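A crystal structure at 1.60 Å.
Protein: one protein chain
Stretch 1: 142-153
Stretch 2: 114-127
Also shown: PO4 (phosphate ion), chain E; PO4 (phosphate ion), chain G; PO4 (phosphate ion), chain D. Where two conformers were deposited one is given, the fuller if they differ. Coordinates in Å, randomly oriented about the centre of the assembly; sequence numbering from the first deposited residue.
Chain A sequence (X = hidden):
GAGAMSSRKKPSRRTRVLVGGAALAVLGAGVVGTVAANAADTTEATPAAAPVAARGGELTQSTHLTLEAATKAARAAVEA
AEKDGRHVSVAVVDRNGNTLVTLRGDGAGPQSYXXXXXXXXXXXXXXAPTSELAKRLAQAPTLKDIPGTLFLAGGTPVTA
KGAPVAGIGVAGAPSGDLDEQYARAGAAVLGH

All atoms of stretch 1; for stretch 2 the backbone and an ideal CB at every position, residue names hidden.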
# COMPACT_ATOMS: atom_id res chain seq x y z
N THR A 142 2.18 -6.99 22.08
CA THR A 142 2.34 -6.10 20.92
C THR A 142 3.50 -6.48 20.00
O THR A 142 3.78 -5.78 19.05
CB THR A 142 2.42 -4.61 21.35
OG1 THR A 142 3.53 -4.44 22.23
CG2 THR A 142 1.13 -4.22 22.10
N LEU A 143 4.17 -7.59 20.30
CA LEU A 143 5.16 -8.12 19.36
C LEU A 143 4.49 -8.29 18.00
O LEU A 143 5.10 -8.04 16.96
CB LEU A 143 5.71 -9.46 19.84
CG LEU A 143 6.73 -9.37 20.98
CD1 LEU A 143 7.05 -10.78 21.44
CD2 LEU A 143 7.99 -8.67 20.56
N LYS A 144 3.22 -8.70 18.02
CA LYS A 144 2.54 -9.03 16.77
C LYS A 144 2.17 -7.79 15.94
O LYS A 144 1.71 -7.90 14.81
CB LYS A 144 1.32 -9.91 17.03
CG LYS A 144 0.16 -9.18 17.65
CD LYS A 144 -0.99 -10.15 17.90
CE LYS A 144 -2.00 -9.56 18.87
NZ LYS A 144 -2.53 -8.25 18.40
N ASP A 145 2.43 -6.60 16.50
CA ASP A 145 2.19 -5.35 15.77
C ASP A 145 3.39 -4.95 14.92
O ASP A 145 3.32 -4.00 14.13
CB ASP A 145 1.79 -4.27 16.77
CG ASP A 145 0.42 -4.54 17.39
OD1 ASP A 145 -0.49 -4.98 16.65
OD2 ASP A 145 0.25 -4.35 18.60
N ILE A 146 4.48 -5.68 15.06
CA ILE A 146 5.66 -5.43 14.25
C ILE A 146 5.36 -5.81 12.81
O ILE A 146 4.89 -6.92 12.53
CB ILE A 146 6.86 -6.21 14.80
CG1 ILE A 146 7.27 -5.64 16.16
CG2 ILE A 146 8.04 -6.21 13.80
CD1 ILE A 146 8.27 -6.51 16.92
N PRO A 147 5.60 -4.88 11.88
CA PRO A 147 5.27 -5.09 10.48
C PRO A 147 5.91 -6.35 9.90
O PRO A 147 7.06 -6.68 10.21
CB PRO A 147 5.85 -3.84 9.80
CG PRO A 147 5.65 -2.80 10.83
CD PRO A 147 6.05 -3.50 12.12
N GLY A 148 5.14 -7.04 9.07
CA GLY A 148 5.65 -8.16 8.27
C GLY A 148 5.64 -9.49 9.00
O GLY A 148 6.00 -10.52 8.44
N THR A 149 5.22 -9.45 10.26
CA THR A 149 5.23 -10.66 11.11
C THR A 149 3.92 -11.46 11.15
O THR A 149 2.83 -10.96 10.83
CB THR A 149 5.64 -10.33 12.55
OG1 THR A 149 4.65 -9.49 13.14
CG2 THR A 149 7.01 -9.60 12.56
N LEU A 150 4.03 -12.72 11.54
CA LEU A 150 2.88 -13.57 11.77
C LEU A 150 3.26 -14.56 12.85
O LEU A 150 4.04 -15.47 12.61
CB LEU A 150 2.45 -14.28 10.48
CG LEU A 150 1.24 -15.19 10.65
CD1 LEU A 150 0.07 -14.48 11.30
CD2 LEU A 150 0.84 -15.74 9.25
N PHE A 151 2.71 -14.36 14.04
CA PHE A 151 3.07 -15.15 15.21
C PHE A 151 2.14 -16.37 15.33
O PHE A 151 1.27 -16.45 16.21
CB PHE A 151 2.98 -14.27 16.44
CG PHE A 151 4.16 -13.36 16.61
CD1 PHE A 151 4.31 -12.22 15.83
CD2 PHE A 151 5.16 -13.67 17.53
CE1 PHE A 151 5.40 -11.37 15.98
CE2 PHE A 151 6.27 -12.83 17.67
CZ PHE A 151 6.40 -11.69 16.90
N LEU A 152 2.32 -17.30 14.42
CA LEU A 152 1.40 -18.42 14.27
C LEU A 152 2.24 -19.61 13.82
O LEU A 152 3.07 -19.48 12.91
CB LEU A 152 0.37 -18.06 13.19
CG LEU A 152 -0.64 -19.12 12.80
CD1 LEU A 152 -1.57 -19.45 13.99
CD2 LEU A 152 -1.41 -18.64 11.58
N ALA A 153 2.09 -20.73 14.53
CA ALA A 153 2.85 -21.94 14.25
C ALA A 153 2.96 -22.25 12.76
O ALA A 153 1.98 -22.16 12.01
CB ALA A 153 2.22 -23.13 14.99
N UNK A 114 0.86 -15.85 1.46
CA UNK A 114 1.40 -14.78 2.31
C UNK A 114 1.62 -15.25 3.74
O UNK A 114 2.57 -14.82 4.40
CB UNK A 114 0.46 -13.57 2.30
N UNK A 115 0.75 -16.13 4.23
CA UNK A 115 0.90 -16.68 5.57
C UNK A 115 2.25 -17.38 5.69
O UNK A 115 2.96 -17.17 6.65
CB UNK A 115 -0.24 -17.65 5.89
N UNK A 116 2.60 -18.20 4.70
CA UNK A 116 3.87 -18.93 4.73
C UNK A 116 5.05 -17.96 4.71
O UNK A 116 6.00 -18.10 5.50
CB UNK A 116 3.96 -19.90 3.55
N UNK A 117 4.96 -16.94 3.85
CA UNK A 117 6.02 -15.94 3.78
C UNK A 117 6.24 -15.24 5.11
O UNK A 117 7.38 -15.08 5.57
CB UNK A 117 5.69 -14.90 2.70
N UNK A 118 5.15 -14.81 5.73
CA UNK A 118 5.27 -14.07 6.99
C UNK A 118 5.77 -14.95 8.12
O UNK A 118 6.54 -14.48 8.96
CB UNK A 118 3.92 -13.46 7.38
N UNK A 119 5.33 -16.21 8.16
CA UNK A 119 5.85 -17.12 9.17
C UNK A 119 7.36 -17.31 9.04
O UNK A 119 8.07 -17.32 10.04
CB UNK A 119 5.14 -18.47 9.07
N UNK A 120 7.83 -17.51 7.81
CA UNK A 120 9.26 -17.65 7.58
C UNK A 120 10.05 -16.40 8.04
O UNK A 120 11.11 -16.52 8.68
CB UNK A 120 9.52 -17.92 6.10
N UNK A 121 9.55 -15.23 7.68
CA UNK A 121 10.18 -13.98 8.07
C UNK A 121 10.23 -13.89 9.61
O UNK A 121 11.21 -13.44 10.19
CB UNK A 121 9.43 -12.79 7.47
N UNK A 122 9.17 -14.33 10.27
CA UNK A 122 9.07 -14.18 11.71
C UNK A 122 10.05 -15.11 12.41
O UNK A 122 10.76 -14.72 13.36
CB UNK A 122 7.64 -14.46 12.18
N UNK A 123 10.11 -16.35 11.92
CA UNK A 123 11.04 -17.33 12.48
C UNK A 123 12.50 -16.89 12.35
O UNK A 123 13.30 -17.06 13.30
CB UNK A 123 10.85 -18.68 11.79
N UNK A 124 12.89 -16.34 11.20
CA UNK A 124 14.28 -15.96 11.00
C UNK A 124 14.62 -14.67 11.74
O UNK A 124 15.76 -14.46 12.13
CB UNK A 124 14.57 -15.80 9.51
N UNK A 125 13.62 -13.83 11.97
CA UNK A 125 13.82 -12.59 12.72
C UNK A 125 14.18 -12.83 14.18
O UNK A 125 15.01 -12.10 14.74
CB UNK A 125 12.56 -11.73 12.64
N UNK A 126 13.54 -13.82 14.80
CA UNK A 126 13.79 -14.13 16.22
C UNK A 126 14.57 -15.42 16.43
O UNK A 126 14.86 -15.80 17.57
CB UNK A 126 12.46 -14.22 16.97
N UNK A 127 14.95 -16.08 15.33
CA UNK A 127 15.67 -17.34 15.42
C UNK A 127 14.96 -18.34 16.33
O UNK A 127 15.57 -18.97 17.22
CB UNK A 127 17.09 -17.09 15.93
P PO4 E . 4.35 -10.36 2.86
O1 PO4 E . 5.17 -11.59 2.60
O2 PO4 E . 2.89 -10.72 3.10
O3 PO4 E . 4.88 -9.64 4.09
O4 PO4 E . 4.45 -9.44 1.66
P PO4 G . 2.42 -5.22 7.29
O1 PO4 G . 2.49 -6.20 8.45
O2 PO4 G . 1.11 -5.38 6.56
O3 PO4 G . 2.54 -3.82 7.85
O4 PO4 G . 3.56 -5.48 6.33
P PO4 D . -2.50 -21.20 8.01
O1 PO4 D . -2.02 -22.61 7.70
O2 PO4 D . -3.73 -21.33 8.86
O3 PO4 D . -1.42 -20.57 8.83
O4 PO4 D . -2.79 -20.28 6.79

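Position 114 begins the visible part of the helix, and its CB has nothing of stretch 1 within 5.5 Å. A polar residue would suit, and a phosphate ion lies nearby. It is Glu-114, which makes no contact with stretch 1.

At 115 the CB points sideways, 4.0 Å from Leu-150 CD2, and a second phosphate lies beyond. A small residue fits, apolar or hydroxylated. It is Ser-115, with two conformers deposited. In the one given, Ser-115 OG is 3.3 Å from Leu-150 CD2.

Position 116 points away from stretch 1 and sets no demand from this side. It is Ala-116. Position 117 points sideways, its CB clear of stretch 1, so many residues would do. It is Glu-117; Glu-117 OE1 lies 2.8 Å from O1 of the chain E phosphate.

Position 118 points toward stretch 1. Its CB is 3.5 Å from Leu-150 CB and 3.8 Å from Gly-148 O. One phosphate lies at Gly-148 N and another beside the helix, so a long basic residue suits well. It is Arg-118. Arg-118 CB packs on Leu-150 CB at 3.6 Å, and the guanidinium face lies against Gly-148 CA. Arg-118 NE donates to O2 of the chain E phosphate (3.0 Å). Arg-118 NH1 donates to O1 of the chain G phosphate (2.9 Å), which also accepts from Gly-148 N at 2.8 Å. A water joins Arg-118 NH1 (3.0 Å) to Thr-149 O (2.7 Å).

Position 119 points sideways, but backbone carbonyls lie within reach of a long chain: the CB is 4.5 Å from Leu-152 O, and Ala-153 O is further along. Lysine, arginine or glutamine could serve. It is Lys-119, extended, with its end nearer stretch 1. Lys-119 NZ donates to Ala-153 O (2.9 Å) and to O3 of the chain D phosphate (2.7 Å).

Position 120 is out of reach, so stretch 1 sets no limit; it is Ala-120.

Position 121 points toward the turn at Ile-146 to Thr-149, its CB 4.2 Å from Gly-148 O. A broad apolar side chain would cover the turn. It is Phe-121. Phe-121 CD1 is 3.3 Å from Gly-148 O, and the ring edge meets Thr-149 CG2.

At 122 the CB points toward stretch 1, near Thr-149 and Leu-150. Leu-150 N offers a donor, and the Phe-151 ring is close. Serine or threonine would suit. It is Thr-122. Thr-122 OG1 accepts from Leu-150 N (2.9 Å) and donates to Arg-118 O (2.7 Å). CG2 sits over the Phe-151 ring face.

Position 123 points away and 124 is out of reach, so many side chains would do. They are Ala-123 and Val-124. The CB at 125 points toward stretch 1 but has nothing of it within 5.5 Å; a small or medium residue would do. It is Ser-125; Ser-125 OG donates to Phe-121 O (2.8 Å).

Position 126 points toward apolar groups of Leu-143, Ile-146, Thr-149 and Phe-151, none within 5.5 Å of its CB. A large aromatic could bridge the gap. It is Trp-126. Trp-126 CZ2 is 3.7 Å from Ile-146 CD1, and Phe-151 CZ lies over the ring face.

Position 127 has positive phi, which glycine or asparagine tolerates. It is Asn-127, beyond reach.

Stretch 2 (114-127) ESAERKAFTAVSWN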
# COMPACT_ATOMS: atom_id res chain seq x y z
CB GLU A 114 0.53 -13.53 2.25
CG GLU A 114 0.57 -12.88 0.85
CD GLU A 114 -0.05 -11.48 0.83
OE1 GLU A 114 -0.03 -10.80 1.88
OE2 GLU A 114 -0.53 -11.06 -0.25
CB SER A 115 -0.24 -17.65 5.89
OG SER A 115 -0.11 -18.20 7.19
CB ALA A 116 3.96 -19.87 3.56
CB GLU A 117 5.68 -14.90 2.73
CG GLU A 117 6.15 -15.18 1.35
CD GLU A 117 6.11 -13.91 0.50
OE1 GLU A 117 5.01 -13.34 0.41
OE2 GLU A 117 7.17 -13.48 -0.03
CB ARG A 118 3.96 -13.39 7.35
CG ARG A 118 3.63 -12.31 6.36
CD ARG A 118 2.38 -11.55 6.76
NE ARG A 118 2.28 -10.33 5.97
CZ ARG A 118 2.17 -9.12 6.49
NH1 ARG A 118 2.08 -8.95 7.82
NH2 ARG A 118 2.10 -8.08 5.67
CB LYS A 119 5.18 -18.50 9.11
CG LYS A 119 3.72 -18.44 9.51
CD LYS A 119 3.16 -19.84 9.50
CE LYS A 119 1.64 -19.87 9.57
NZ LYS A 119 1.10 -21.28 9.44
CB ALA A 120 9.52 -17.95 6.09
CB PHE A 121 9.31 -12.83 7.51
CG PHE A 121 9.81 -11.44 7.85
CD1 PHE A 121 9.29 -10.73 8.94
CD2 PHE A 121 10.79 -10.84 7.07
CE1 PHE A 121 9.75 -9.45 9.25
CE2 PHE A 121 11.23 -9.55 7.37
CZ PHE A 121 10.73 -8.87 8.46
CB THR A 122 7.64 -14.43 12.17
OG1 THR A 122 6.81 -13.47 11.50
CG2 THR A 122 7.52 -14.24 13.67
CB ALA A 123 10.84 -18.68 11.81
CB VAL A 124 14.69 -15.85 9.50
CG1 VAL A 124 14.16 -14.59 8.89
CG2 VAL A 124 16.23 -15.91 9.38
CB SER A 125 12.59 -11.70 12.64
OG SER A 125 12.45 -11.16 11.34
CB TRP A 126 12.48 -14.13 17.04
CG TRP A 126 12.01 -12.74 17.37
CD1 TRP A 126 12.40 -11.98 18.45
CD2 TRP A 126 11.09 -11.94 16.62
NE1 TRP A 126 11.77 -10.76 18.41
CE2 TRP A 126 10.97 -10.70 17.30
CE3 TRP A 126 10.37 -12.14 15.45
CZ2 TRP A 126 10.13 -9.68 16.84
CZ3 TRP A 126 9.53 -11.11 14.99
CH2 TRP A 126 9.43 -9.90 15.69
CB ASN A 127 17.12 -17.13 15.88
CG ASN A 127 17.95 -18.37 15.73
OD1 ASN A 127 17.65 -19.23 14.89
ND2 ASN A 127 19.02 -18.47 16.52
O HOH W 1 0.59 -11.11 9.32
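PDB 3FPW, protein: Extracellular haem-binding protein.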